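Local coordinates for putative iron-uptake ABC transport system,periplasmic iron-binding protein (Campylobacter jejuni, PDB 3E13) that binds a ferric ion in the periplasm, probably to deliver it to an ABC transporter for iron uptake, at residues A103-Y108 against I221-Q226. Residues are numbered along the deposited sequence; the frame is centred on the assembly and turned at random.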
ATOM      1  N   ALA A 103       0.312   6.985   0.733  1.00  8.26           N
ATOM      2  CA  ALA A 103       0.245   7.734  -0.498  1.00  7.69           C
ATOM      3  C   ALA A 103       1.415   7.309  -1.409  1.00  7.56           C
ATOM      4  O   ALA A 103       2.540   7.155  -0.920  1.00  8.87           O
ATOM      5  CB  ALA A 103       0.324   9.233  -0.195  1.00  7.66           C
ATOM      6  N   ARG A 104       1.128   7.099  -2.701  1.00  8.79           N
ATOM      7  CA  ARG A 104       2.142   6.724  -3.652  1.00  8.69           C
ATOM      8  C   ARG A 104       2.574   8.022  -4.357  1.00  8.23           C
ATOM      9  O   ARG A 104       1.814   8.633  -5.135  1.00  9.05           O
ATOM     10  CB  ARG A 104       1.641   5.654  -4.619  1.00  8.77           C
ATOM     11  CG  ARG A 104       2.776   4.972  -5.361  1.00  9.39           C
ATOM     12  CD  ARG A 104       2.460   3.574  -5.715  1.00  7.17           C
ATOM     13  NE  ARG A 104       3.609   2.827  -6.222  1.00  8.70           N
ATOM     14  CZ  ARG A 104       4.576   2.293  -5.466  1.00  9.63           C
ATOM     15  NH1 ARG A 104       4.562   2.474  -4.162  1.00  9.52           N
ATOM     16  NH2 ARG A 104       5.599   1.619  -5.999  1.00 10.69           N
ATOM     17  N   ILE A 105       3.794   8.439  -4.040  1.00  8.11           N
ATOM     18  CA  ILE A 105       4.309   9.737  -4.475  1.00  8.23           C
ATOM     19  C   ILE A 105       5.478   9.598  -5.396  1.00  9.50           C
ATOM     20  O   ILE A 105       5.896   8.468  -5.744  1.00 11.23           O
ATOM     21  CB  ILE A 105       4.638  10.622  -3.227  1.00  8.35           C
ATOM     22  CG1 ILE A 105       5.632   9.950  -2.273  1.00 10.06           C
ATOM     23  CG2 ILE A 105       3.298  10.870  -2.441  1.00 10.98           C
ATOM     24  CD1 ILE A 105       7.060   9.872  -2.766  1.00  9.14           C
ATOM     25  N   ILE A 106       6.025  10.725  -5.824  1.00  8.95           N
ATOM     26  CA  ILE A 106       7.221  10.698  -6.684  1.00  9.71           C
ATOM     27  C   ILE A 106       8.339  11.325  -5.844  1.00  9.70           C
ATOM     28  O   ILE A 106       8.223  12.469  -5.387  1.00  9.34           O
ATOM     29  CB  ILE A 106       7.000  11.465  -7.977  1.00  8.96           C
ATOM     30  CG1 ILE A 106       5.873  10.862  -8.806  1.00  9.94           C
ATOM     31  CG2 ILE A 106       8.302  11.495  -8.838  1.00 10.00           C
ATOM     32  CD1 ILE A 106       5.333  11.802  -9.903  1.00 10.70           C
ATOM     33  N   ALA A 107       9.401  10.568  -5.611  1.00  9.10           N
ATOM     34  CA  ALA A 107      10.501  11.039  -4.770  1.00  9.71           C
ATOM     35  C   ALA A 107      11.653  11.515  -5.657  1.00 10.36           C
ATOM     36  O   ALA A 107      11.898  10.922  -6.719  1.00  9.40           O
ATOM     37  CB  ALA A 107      10.957   9.958  -3.789  1.00 10.24           C
ATOM     38  N   TYR A 108      12.310  12.608  -5.240  1.00  9.53           N
ATOM     39  CA  TYR A 108      13.531  13.104  -5.914  1.00 10.80           C
ATOM     40  C   TYR A 108      14.659  13.255  -4.885  1.00 10.18           C
ATOM     41  O   TYR A 108      14.411  13.161  -3.687  1.00 10.00           O
ATOM     42  CB  TYR A 108      13.273  14.406  -6.646  1.00 10.14           C
ATOM     43  CG  TYR A 108      12.851  15.533  -5.754  1.00 11.46           C
ATOM     44  CD1 TYR A 108      13.761  16.483  -5.329  1.00 12.87           C
ATOM     45  CD2 TYR A 108      11.540  15.662  -5.348  1.00 11.20           C
ATOM     46  CE1 TYR A 108      13.361  17.513  -4.505  1.00 11.48           C
ATOM     47  CE2 TYR A 108      11.139  16.704  -4.540  1.00 10.67           C
ATOM     48  CZ  TYR A 108      12.072  17.602  -4.092  1.00 11.47           C
ATOM     49  OH  TYR A 108      11.689  18.668  -3.261  1.00 13.42           O
ATOM     50  N   ILE A 221       9.754  14.885  -1.522  1.00  9.79           N
ATOM     51  CA  ILE A 221       8.482  14.334  -1.977  1.00 10.53           C
ATOM     52  C   ILE A 221       7.806  15.307  -2.920  1.00 10.16           C
ATOM     53  O   ILE A 221       7.596  16.479  -2.574  1.00  9.75           O
ATOM     54  CB  ILE A 221       7.541  14.094  -0.789  1.00 10.25           C
ATOM     55  CG1 ILE A 221       8.176  13.080   0.175  1.00 13.43           C
ATOM     56  CG2 ILE A 221       6.135  13.676  -1.315  1.00 12.06           C
ATOM     57  CD1 ILE A 221       7.302  12.799   1.462  1.00 15.27           C
ATOM     58  N   ILE A 222       7.379  14.795  -4.060  1.00  9.82           N
ATOM     59  CA  ILE A 222       6.315  15.419  -4.858  1.00  8.62           C
ATOM     60  C   ILE A 222       5.025  14.684  -4.574  1.00  9.90           C
ATOM     61  O   ILE A 222       4.930  13.501  -4.854  1.00  9.72           O
ATOM     62  CB  ILE A 222       6.655  15.322  -6.364  1.00  8.62           C
ATOM     63  CG1 ILE A 222       7.995  16.036  -6.669  1.00 10.12           C
ATOM     64  CG2 ILE A 222       5.540  15.828  -7.218  1.00 11.83           C
ATOM     65  CD1 ILE A 222       8.649  15.666  -7.970  1.00 11.73           C
ATOM     66  N   PHE A 223       4.033  15.368  -4.044  1.00  9.57           N
ATOM     67  CA  PHE A 223       2.684  14.825  -3.983  1.00 10.14           C
ATOM     68  C   PHE A 223       2.003  15.049  -5.337  1.00  9.87           C
ATOM     69  O   PHE A 223       1.710  16.192  -5.690  1.00 10.02           O
ATOM     70  CB  PHE A 223       1.918  15.535  -2.873  1.00 10.56           C
ATOM     71  CG  PHE A 223       2.403  15.163  -1.495  1.00  9.29           C
ATOM     72  CD1 PHE A 223       3.134  16.048  -0.735  1.00 13.18           C
ATOM     73  CD2 PHE A 223       2.085  13.926  -0.961  1.00 10.71           C
ATOM     74  CE1 PHE A 223       3.608  15.679   0.514  1.00 12.52           C
ATOM     75  CE2 PHE A 223       2.534  13.564   0.308  1.00 12.29           C
ATOM     76  CZ  PHE A 223       3.302  14.456   1.025  1.00 12.55           C
ATOM     77  N   PRO A 224       1.816  14.015  -6.160  1.00  8.35           N
ATOM     78  CA  PRO A 224       1.317  14.281  -7.494  1.00  8.74           C
ATOM     79  C   PRO A 224      -0.102  14.832  -7.518  1.00  9.26           C
ATOM     80  O   PRO A 224      -0.929  14.560  -6.642  1.00 10.11           O
ATOM     81  CB  PRO A 224       1.440  12.919  -8.207  1.00  8.70           C
ATOM     82  CG  PRO A 224       2.523  12.219  -7.416  1.00  8.70           C
ATOM     83  CD  PRO A 224       2.185  12.602  -6.010  1.00  9.15           C
ATOM     84  N   ASN A 225      -0.335  15.593  -8.559  1.00  9.44           N
ATOM     85  CA  ASN A 225      -1.654  16.065  -8.972  1.00  9.01           C
ATOM     86  C   ASN A 225      -2.288  17.106  -8.054  1.00  9.70           C
ATOM     87  O   ASN A 225      -3.515  17.160  -7.935  1.00  9.73           O
ATOM     88  CB  ASN A 225      -2.590  14.879  -9.233  1.00  9.06           C
ATOM     89  CG  ASN A 225      -2.161  14.038 -10.438  1.00 10.54           C
ATOM     90  OD1 ASN A 225      -1.147  13.369 -10.384  1.00 10.40           O
ATOM     91  ND2 ASN A 225      -2.962  14.065 -11.524  1.00 11.45           N
ATOM     92  N   GLN A 226      -1.463  17.872  -7.367  1.00 10.24           N
ATOM     93  CA  GLN A 226      -1.951  18.903  -6.454  1.00 10.05           C
ATOM     94  C   GLN A 226      -2.763  19.970  -7.155  1.00 11.69           C
ATOM     95  O   GLN A 226      -3.623  20.590  -6.516  1.00 11.83           O
ATOM     96  CB  GLN A 226      -0.809  19.529  -5.674  1.00 10.60           C
ATOM     97  CG  GLN A 226      -0.109  18.606  -4.700  1.00 10.82           C
ATOM     98  CD  GLN A 226      -1.043  17.925  -3.789  1.00  9.59           C
ATOM     99  OE1 GLN A 226      -1.599  18.587  -2.880  1.00 11.93           O
ATOM    100  NE2 GLN A 226      -1.305  16.607  -4.020  1.00 11.18           N
TER
HETATM  101  O   HOH W   1       9.061  18.813  -2.827  1.00 31.00           O
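Arg-104 meets 221-226 through its backbone, its O lying 4.1 Å from Pro-224 CD; its side chain starts away from that segment, and its NH1 makes a salt bridge with Asp-179, close to the iron ligand Tyr-143. Ile-105 follows with its two branches parted over different neighbours. Ile-105 CG1 sits between the backbone N and the carbonyl carbon (chi1 57°) and touches Ile-221 CG2 at 3.9 Å, while Ile-105 CG2, anti to the carbonyl carbon, reaches CD2 of the Phe-223 ring at 3.6 Å. That same Ile-221 CG2 stands over the centre of one face of the phenyl ring, so the three side chains close up together. At Ile-106 the backbones lock: Ile-106 N gives a nearly straight bond (174°) to Ile-222 O at 3.1 Å, and Ile-222 N returns one to Ile-106 O at 2.8 Å. The Ile-106 side chain points to the same face of the sheet as Ile-222, its CD1 reaching Pro-224 CG at 3.8 Å. Ala-107 and Ile-221 form a non-hydrogen-bonded pair. Tyr-108 CD2 then meets Ile-222 CG1 at 3.8 Å, the two side chains crossing at about a right angle, and Tyr-108 OH holds a water in the ring plane that donates to Ile-221 O at 2.8 Å. Strand 97-109 also pairs with 193-197, and both antiparallel pairings belong to the mixed sheet of a periplasmic binding protein fold, with the long strand 97-109 running past the ferric site.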